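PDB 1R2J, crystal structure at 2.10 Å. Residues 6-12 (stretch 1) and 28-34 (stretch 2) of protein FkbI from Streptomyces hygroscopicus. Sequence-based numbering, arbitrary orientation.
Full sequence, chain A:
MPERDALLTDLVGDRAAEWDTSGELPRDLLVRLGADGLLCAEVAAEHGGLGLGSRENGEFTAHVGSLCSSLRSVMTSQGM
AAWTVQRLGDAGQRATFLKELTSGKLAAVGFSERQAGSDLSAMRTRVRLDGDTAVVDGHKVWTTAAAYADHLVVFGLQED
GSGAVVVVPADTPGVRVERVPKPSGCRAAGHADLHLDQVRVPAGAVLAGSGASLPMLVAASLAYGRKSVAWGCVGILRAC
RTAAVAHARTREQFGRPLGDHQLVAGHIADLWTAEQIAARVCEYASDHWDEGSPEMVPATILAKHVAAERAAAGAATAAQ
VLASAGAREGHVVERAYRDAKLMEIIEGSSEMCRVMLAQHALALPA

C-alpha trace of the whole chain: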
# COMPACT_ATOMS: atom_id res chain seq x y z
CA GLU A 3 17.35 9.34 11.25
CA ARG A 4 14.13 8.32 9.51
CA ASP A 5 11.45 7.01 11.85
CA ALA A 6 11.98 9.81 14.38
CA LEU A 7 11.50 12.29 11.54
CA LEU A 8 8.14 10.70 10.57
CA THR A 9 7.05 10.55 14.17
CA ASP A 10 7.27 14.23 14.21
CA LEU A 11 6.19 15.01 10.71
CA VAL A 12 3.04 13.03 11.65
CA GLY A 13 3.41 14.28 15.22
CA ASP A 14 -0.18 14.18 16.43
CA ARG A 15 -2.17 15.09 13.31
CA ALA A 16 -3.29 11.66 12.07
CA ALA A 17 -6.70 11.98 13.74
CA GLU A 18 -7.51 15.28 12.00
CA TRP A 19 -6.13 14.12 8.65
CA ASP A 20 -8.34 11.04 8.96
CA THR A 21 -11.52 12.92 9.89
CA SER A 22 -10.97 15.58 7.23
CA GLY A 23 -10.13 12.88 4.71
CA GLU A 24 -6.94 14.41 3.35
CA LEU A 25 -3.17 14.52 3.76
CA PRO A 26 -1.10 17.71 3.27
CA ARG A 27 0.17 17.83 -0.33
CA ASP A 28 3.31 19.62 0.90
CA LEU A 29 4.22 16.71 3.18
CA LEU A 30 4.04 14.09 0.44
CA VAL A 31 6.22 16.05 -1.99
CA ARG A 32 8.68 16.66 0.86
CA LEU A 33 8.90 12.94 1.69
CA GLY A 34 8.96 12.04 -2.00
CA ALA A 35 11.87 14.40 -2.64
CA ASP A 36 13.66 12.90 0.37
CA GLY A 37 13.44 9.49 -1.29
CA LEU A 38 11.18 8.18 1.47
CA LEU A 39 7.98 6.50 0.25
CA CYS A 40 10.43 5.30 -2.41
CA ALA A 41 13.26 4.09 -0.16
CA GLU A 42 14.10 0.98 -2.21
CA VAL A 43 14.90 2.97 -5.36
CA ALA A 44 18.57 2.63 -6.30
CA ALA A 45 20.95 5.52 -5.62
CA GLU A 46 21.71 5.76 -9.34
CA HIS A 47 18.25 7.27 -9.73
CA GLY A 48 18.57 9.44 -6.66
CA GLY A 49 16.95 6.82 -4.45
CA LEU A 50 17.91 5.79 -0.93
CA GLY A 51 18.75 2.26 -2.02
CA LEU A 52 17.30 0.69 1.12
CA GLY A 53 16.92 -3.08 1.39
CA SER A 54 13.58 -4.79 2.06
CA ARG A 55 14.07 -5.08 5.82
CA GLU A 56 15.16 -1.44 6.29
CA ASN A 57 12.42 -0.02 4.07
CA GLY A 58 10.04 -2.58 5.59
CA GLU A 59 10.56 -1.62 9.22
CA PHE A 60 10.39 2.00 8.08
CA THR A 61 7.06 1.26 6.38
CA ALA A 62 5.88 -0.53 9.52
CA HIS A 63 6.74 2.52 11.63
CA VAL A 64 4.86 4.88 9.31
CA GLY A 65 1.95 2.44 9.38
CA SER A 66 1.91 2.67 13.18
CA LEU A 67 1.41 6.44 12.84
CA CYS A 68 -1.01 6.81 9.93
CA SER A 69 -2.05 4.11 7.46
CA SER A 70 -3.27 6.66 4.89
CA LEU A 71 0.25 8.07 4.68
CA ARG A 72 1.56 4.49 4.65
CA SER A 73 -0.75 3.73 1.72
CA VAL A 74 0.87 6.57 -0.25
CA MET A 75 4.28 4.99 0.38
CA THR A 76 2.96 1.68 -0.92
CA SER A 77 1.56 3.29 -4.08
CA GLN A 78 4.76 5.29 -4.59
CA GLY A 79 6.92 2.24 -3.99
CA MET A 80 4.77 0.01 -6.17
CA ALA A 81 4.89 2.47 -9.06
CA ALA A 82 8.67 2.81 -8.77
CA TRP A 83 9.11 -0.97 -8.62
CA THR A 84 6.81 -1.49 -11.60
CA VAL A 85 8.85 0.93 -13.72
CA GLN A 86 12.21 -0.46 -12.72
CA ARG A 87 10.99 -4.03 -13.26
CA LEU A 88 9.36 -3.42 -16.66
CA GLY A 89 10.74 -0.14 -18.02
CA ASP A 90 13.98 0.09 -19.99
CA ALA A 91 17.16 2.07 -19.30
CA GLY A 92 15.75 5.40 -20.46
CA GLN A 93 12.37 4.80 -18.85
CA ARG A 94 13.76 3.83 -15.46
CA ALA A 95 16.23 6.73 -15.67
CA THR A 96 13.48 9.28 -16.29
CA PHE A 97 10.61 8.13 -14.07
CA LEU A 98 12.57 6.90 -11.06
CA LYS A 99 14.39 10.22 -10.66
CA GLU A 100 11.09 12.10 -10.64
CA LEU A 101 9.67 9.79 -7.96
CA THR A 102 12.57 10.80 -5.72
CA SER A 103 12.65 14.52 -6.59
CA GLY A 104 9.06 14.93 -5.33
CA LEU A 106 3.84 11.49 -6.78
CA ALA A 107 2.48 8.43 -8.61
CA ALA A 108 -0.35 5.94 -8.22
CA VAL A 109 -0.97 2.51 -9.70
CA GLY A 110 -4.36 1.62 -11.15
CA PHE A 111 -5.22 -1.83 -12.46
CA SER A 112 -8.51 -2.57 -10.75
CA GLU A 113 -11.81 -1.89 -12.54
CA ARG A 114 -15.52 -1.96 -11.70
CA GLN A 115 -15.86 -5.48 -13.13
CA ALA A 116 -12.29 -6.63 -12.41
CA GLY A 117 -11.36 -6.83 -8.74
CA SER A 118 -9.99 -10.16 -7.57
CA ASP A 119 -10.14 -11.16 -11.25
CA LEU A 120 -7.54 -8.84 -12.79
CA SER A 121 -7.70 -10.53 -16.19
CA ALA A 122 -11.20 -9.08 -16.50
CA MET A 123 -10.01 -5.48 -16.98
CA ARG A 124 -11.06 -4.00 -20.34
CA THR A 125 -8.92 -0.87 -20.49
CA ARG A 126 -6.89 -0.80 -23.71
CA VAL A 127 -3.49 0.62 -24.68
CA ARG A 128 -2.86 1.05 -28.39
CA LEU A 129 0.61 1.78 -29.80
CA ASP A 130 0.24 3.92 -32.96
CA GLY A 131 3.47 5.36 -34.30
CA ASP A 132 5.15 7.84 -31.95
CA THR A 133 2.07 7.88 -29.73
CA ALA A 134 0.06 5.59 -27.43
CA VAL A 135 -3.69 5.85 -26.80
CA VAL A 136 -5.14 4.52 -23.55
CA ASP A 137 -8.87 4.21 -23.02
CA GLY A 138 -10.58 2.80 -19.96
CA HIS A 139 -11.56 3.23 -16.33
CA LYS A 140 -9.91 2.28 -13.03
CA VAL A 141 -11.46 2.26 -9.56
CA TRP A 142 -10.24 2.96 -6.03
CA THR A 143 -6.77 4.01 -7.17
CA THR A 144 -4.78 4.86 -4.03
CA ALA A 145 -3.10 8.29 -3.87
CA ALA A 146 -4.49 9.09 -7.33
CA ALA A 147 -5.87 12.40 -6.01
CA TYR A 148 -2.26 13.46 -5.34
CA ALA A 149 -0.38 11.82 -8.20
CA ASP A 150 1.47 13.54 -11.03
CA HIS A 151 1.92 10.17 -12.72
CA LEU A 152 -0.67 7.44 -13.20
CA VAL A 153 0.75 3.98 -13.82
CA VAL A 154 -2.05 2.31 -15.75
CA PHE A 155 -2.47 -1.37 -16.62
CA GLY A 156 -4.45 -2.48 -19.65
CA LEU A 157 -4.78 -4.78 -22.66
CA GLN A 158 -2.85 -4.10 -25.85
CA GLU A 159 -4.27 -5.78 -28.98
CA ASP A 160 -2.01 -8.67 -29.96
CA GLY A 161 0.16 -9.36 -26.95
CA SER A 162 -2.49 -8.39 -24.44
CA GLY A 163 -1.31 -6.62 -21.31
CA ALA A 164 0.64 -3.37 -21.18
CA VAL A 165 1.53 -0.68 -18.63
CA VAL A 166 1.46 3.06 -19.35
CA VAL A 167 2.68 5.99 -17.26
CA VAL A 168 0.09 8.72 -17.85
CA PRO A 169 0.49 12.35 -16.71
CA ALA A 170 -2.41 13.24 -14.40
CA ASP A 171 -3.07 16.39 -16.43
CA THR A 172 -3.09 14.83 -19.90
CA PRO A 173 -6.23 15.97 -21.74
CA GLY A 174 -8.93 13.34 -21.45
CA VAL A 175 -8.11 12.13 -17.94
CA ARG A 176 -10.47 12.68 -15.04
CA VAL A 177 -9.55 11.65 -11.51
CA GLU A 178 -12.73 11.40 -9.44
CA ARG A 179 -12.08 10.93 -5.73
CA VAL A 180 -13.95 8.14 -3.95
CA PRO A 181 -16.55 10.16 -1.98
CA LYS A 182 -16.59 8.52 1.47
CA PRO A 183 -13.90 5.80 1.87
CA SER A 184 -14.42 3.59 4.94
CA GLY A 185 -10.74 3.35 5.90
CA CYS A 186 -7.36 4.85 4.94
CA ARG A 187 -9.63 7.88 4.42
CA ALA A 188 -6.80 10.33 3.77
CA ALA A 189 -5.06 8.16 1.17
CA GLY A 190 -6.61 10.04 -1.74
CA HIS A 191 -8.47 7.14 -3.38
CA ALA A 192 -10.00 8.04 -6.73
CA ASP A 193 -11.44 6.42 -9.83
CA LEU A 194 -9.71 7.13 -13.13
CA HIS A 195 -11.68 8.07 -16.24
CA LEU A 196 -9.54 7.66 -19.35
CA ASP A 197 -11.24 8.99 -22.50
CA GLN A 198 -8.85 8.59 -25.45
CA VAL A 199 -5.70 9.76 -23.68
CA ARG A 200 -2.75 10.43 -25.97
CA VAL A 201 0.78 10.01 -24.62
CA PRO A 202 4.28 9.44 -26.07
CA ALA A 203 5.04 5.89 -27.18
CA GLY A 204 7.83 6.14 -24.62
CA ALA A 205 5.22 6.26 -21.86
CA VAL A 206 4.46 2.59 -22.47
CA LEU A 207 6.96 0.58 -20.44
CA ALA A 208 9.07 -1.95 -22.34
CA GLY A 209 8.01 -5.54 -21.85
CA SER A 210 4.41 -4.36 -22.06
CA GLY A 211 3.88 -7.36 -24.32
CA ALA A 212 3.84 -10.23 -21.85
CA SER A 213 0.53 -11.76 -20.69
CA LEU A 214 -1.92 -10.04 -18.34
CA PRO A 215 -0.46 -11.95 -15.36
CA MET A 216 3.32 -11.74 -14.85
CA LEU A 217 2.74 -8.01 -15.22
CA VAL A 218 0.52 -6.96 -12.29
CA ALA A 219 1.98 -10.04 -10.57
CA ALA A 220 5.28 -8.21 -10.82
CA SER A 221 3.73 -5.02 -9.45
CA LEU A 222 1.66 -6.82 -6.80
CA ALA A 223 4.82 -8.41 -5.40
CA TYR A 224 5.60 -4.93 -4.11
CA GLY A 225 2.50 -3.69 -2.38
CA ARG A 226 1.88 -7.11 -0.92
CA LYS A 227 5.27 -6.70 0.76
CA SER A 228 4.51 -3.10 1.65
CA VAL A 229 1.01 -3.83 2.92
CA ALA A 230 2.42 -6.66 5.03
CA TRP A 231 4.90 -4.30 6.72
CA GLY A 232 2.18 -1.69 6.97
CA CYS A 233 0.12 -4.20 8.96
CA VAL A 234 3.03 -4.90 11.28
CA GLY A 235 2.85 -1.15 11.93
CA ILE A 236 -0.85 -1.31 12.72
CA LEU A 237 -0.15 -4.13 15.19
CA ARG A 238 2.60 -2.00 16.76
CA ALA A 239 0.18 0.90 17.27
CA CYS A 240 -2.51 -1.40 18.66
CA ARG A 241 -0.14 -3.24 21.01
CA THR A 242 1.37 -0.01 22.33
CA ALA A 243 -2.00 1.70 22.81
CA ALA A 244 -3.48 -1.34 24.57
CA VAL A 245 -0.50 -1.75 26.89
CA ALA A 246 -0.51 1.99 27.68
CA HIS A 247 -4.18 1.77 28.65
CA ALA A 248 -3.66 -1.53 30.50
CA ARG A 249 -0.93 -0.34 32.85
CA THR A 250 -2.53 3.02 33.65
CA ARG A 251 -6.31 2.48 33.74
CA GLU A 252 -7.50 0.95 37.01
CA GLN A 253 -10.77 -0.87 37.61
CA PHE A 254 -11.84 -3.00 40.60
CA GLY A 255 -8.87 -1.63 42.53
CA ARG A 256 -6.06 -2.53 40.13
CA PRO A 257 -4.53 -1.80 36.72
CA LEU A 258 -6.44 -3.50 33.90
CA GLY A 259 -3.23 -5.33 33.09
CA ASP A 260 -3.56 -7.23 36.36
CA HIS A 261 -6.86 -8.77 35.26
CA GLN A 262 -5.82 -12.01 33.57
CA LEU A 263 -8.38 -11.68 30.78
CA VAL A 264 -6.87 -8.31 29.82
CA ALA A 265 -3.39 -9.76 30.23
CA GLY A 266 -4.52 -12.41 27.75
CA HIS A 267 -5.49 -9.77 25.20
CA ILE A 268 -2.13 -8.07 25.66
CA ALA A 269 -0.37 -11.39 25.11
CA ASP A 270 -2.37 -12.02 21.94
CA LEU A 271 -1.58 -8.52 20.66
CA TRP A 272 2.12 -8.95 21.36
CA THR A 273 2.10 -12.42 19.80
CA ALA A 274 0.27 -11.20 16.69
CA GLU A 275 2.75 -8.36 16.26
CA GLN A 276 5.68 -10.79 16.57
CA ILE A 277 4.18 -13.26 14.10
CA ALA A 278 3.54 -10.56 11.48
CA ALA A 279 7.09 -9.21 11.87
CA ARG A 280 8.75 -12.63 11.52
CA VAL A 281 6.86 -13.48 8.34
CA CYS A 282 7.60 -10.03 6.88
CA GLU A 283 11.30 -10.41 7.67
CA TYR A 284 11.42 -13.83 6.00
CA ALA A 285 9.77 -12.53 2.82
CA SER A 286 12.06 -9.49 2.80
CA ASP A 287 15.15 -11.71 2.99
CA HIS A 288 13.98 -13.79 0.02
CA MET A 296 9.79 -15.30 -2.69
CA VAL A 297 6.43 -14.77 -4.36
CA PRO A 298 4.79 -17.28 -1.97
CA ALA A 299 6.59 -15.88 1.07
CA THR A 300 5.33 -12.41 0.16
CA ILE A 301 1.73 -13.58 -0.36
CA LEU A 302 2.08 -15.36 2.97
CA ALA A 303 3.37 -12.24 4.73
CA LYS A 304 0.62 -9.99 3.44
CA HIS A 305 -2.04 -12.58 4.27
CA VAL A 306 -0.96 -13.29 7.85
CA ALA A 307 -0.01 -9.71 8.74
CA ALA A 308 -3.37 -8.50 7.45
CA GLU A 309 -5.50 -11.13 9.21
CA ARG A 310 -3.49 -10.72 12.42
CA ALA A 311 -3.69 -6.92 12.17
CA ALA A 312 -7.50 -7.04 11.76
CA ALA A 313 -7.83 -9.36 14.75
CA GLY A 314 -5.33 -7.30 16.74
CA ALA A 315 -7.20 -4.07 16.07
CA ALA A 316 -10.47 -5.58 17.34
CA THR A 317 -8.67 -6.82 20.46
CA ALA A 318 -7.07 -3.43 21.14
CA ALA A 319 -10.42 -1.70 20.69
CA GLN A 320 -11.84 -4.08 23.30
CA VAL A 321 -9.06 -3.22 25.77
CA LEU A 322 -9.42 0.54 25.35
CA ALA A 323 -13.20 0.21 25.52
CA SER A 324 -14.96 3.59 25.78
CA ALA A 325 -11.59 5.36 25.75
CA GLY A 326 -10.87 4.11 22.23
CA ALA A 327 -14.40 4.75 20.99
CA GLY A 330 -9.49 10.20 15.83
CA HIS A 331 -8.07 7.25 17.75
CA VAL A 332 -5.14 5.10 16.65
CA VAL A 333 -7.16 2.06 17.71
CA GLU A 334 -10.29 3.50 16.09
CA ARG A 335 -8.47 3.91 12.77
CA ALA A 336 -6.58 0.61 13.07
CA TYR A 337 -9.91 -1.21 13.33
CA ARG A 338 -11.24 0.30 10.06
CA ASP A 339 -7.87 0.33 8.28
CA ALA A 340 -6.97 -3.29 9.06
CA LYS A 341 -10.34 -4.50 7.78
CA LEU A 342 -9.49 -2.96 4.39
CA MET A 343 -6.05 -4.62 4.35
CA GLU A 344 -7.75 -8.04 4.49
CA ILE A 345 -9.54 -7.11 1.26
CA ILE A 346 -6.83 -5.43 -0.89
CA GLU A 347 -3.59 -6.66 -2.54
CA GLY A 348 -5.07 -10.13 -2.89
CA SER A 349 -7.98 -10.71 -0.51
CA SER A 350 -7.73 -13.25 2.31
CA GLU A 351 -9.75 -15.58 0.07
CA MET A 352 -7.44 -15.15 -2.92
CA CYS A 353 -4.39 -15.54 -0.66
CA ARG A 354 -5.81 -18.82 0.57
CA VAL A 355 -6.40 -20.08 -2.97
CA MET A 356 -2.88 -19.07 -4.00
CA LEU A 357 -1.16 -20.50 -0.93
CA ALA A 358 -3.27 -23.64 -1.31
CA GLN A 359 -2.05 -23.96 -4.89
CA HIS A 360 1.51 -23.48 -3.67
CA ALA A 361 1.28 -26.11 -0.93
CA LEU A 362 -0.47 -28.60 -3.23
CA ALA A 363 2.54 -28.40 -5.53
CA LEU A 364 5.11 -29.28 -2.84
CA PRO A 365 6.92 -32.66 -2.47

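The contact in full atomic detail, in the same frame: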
# COMPACT_ATOMS: atom_id res chain seq x y z
N ALA A 6 12.17 8.69 13.46
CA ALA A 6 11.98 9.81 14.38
C ALA A 6 11.41 10.99 13.60
O ALA A 6 10.51 11.69 14.08
CB ALA A 6 13.31 10.20 15.02
N LEU A 7 11.94 11.20 12.40
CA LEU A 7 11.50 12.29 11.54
C LEU A 7 10.00 12.18 11.23
O LEU A 7 9.30 13.19 11.27
CB LEU A 7 12.29 12.27 10.22
CG LEU A 7 11.80 13.22 9.13
CD1 LEU A 7 12.11 14.65 9.53
CD2 LEU A 7 12.49 12.89 7.80
N LEU A 8 9.54 10.97 10.92
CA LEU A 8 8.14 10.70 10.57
C LEU A 8 7.26 10.79 11.80
O LEU A 8 6.07 11.13 11.71
CB LEU A 8 7.99 9.29 9.99
CG LEU A 8 7.95 9.30 8.47
CD1 LEU A 8 6.71 10.07 7.98
CD2 LEU A 8 9.21 9.94 7.95
N THR A 9 7.84 10.46 12.95
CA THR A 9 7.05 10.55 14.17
C THR A 9 6.78 12.02 14.32
O THR A 9 5.72 12.41 14.83
CB THR A 9 7.79 10.25 15.49
OG1 THR A 9 8.77 11.25 15.76
CG2 THR A 9 8.39 8.87 15.47
N ASP A 10 7.72 12.89 13.96
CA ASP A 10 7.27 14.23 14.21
C ASP A 10 6.60 15.04 13.13
O ASP A 10 5.94 16.04 13.39
CB ASP A 10 8.20 15.11 15.11
CG ASP A 10 9.14 14.36 16.05
OD1 ASP A 10 10.37 14.47 15.92
OD2 ASP A 10 8.60 13.71 16.97
N LEU A 11 6.79 14.54 11.92
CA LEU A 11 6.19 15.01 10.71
C LEU A 11 4.73 14.70 11.08
O LEU A 11 3.91 15.59 11.26
CB LEU A 11 6.67 14.21 9.50
CG LEU A 11 7.66 14.99 8.63
CD1 LEU A 11 8.72 15.59 9.53
CD2 LEU A 11 8.29 14.09 7.58
N VAL A 12 4.40 13.41 11.25
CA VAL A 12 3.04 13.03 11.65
C VAL A 12 2.67 13.77 12.94
O VAL A 12 1.62 14.42 13.03
CB VAL A 12 2.88 11.50 11.95
CG1 VAL A 12 1.45 11.19 12.41
CG2 VAL A 12 3.21 10.69 10.71
N ASP A 28 1.94 19.21 0.61
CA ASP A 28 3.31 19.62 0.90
C ASP A 28 4.14 18.56 1.61
O ASP A 28 5.35 18.48 1.41
CB ASP A 28 3.32 20.90 1.75
CG ASP A 28 3.08 22.15 0.94
OD1 ASP A 28 3.00 23.25 1.54
OD2 ASP A 28 2.97 22.05 -0.31
N LEU A 29 3.50 17.74 2.45
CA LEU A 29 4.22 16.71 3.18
C LEU A 29 4.66 15.58 2.25
O LEU A 29 5.78 15.08 2.34
CB LEU A 29 3.36 16.12 4.30
CG LEU A 29 4.07 14.98 5.06
CD1 LEU A 29 5.24 15.55 5.84
CD2 LEU A 29 3.09 14.28 5.99
N LEU A 30 3.76 15.18 1.36
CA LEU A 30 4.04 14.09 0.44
C LEU A 30 5.18 14.43 -0.51
O LEU A 30 6.08 13.62 -0.72
CB LEU A 30 2.76 13.73 -0.34
CG LEU A 30 1.57 13.35 0.55
CD1 LEU A 30 0.38 12.93 -0.32
CD2 LEU A 30 1.96 12.20 1.48
N VAL A 31 5.16 15.63 -1.08
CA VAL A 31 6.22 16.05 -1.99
C VAL A 31 7.55 16.10 -1.24
O VAL A 31 8.59 15.71 -1.78
CB VAL A 31 5.92 17.45 -2.61
CG1 VAL A 31 5.58 18.43 -1.52
CG2 VAL A 31 7.11 17.95 -3.41
N ARG A 32 7.50 16.56 0.01
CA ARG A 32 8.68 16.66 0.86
C ARG A 32 9.29 15.27 1.09
O ARG A 32 10.50 15.08 0.94
CB ARG A 32 8.27 17.28 2.20
CG ARG A 32 9.39 17.93 3.00
CD ARG A 32 10.12 16.96 3.90
NE ARG A 32 10.40 17.59 5.20
CZ ARG A 32 11.38 17.22 6.01
NH1 ARG A 32 12.21 16.23 5.68
NH2 ARG A 32 11.55 17.85 7.17
N LEU A 33 8.45 14.31 1.46
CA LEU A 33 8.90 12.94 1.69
C LEU A 33 9.34 12.30 0.37
O LEU A 33 10.30 11.53 0.33
CB LEU A 33 7.77 12.11 2.30
CG LEU A 33 7.48 12.20 3.81
CD1 LEU A 33 7.56 13.62 4.29
CD2 LEU A 33 6.10 11.62 4.08
N GLY A 34 8.62 12.60 -0.71
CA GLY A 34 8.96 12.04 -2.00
C GLY A 34 10.34 12.50 -2.44
O GLY A 34 11.17 11.71 -2.90

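The centre of this contact is Leu 11, whose CA-to-CB bond points toward the second helix and which has 63 Å² covered by it, the largest share of any residue here. Its side chain reaches two leucines one helical turn apart: CD2 of Leu 11 lies 3.4 Å from CD1 of Leu 33, a tight apolar approach, and CG of Leu 11 lies 3.7 Å from CD1 of Leu 29. Leu 29 points toward the first helix. Leu 33 leaves its backbone sideways, yet its end comes nearer, so that its two methyls serve different neighbours: CD1 meets Leu 11, while CD2 lies 4.2 Å from CD1 of Leu 8. Leu 8, also directed sideways, is buried and adds a looser apolar contact.

The helices run nearly antiparallel, at 168°, with axes no closer than 12.3 Å; the nearest CA atoms in register are those of Leu 11 and Leu 29, at 8.0 Å, and of Leu 8 and Leu 33, at 9.2 Å. Branched leucine side chains are long enough to fill such a gap. Each helix supplies its own backbone hydrogen bonds, such as Leu 11 N to Leu 7 O (2.9 Å) and Leu 33 N to Leu 29 O (2.9 Å), and no hydrogen bond crosses between them.

At the edge, the exposed Arg 32 points toward the first helix and gives up 48 Å². Its guanidinium lies oblique to two leucines: NH1 of Arg 32 is 4.0 Å from CD2 of Leu 7, and NH2 of Arg 32 is 4.3 Å from CD1 of Leu 11. Arginine suits this border, since it can pack against leucine methyls while NH1 hydrogen-bonds elsewhere in the structure. In total, 236 Å² is buried, a modest interface held by van der Waals packing.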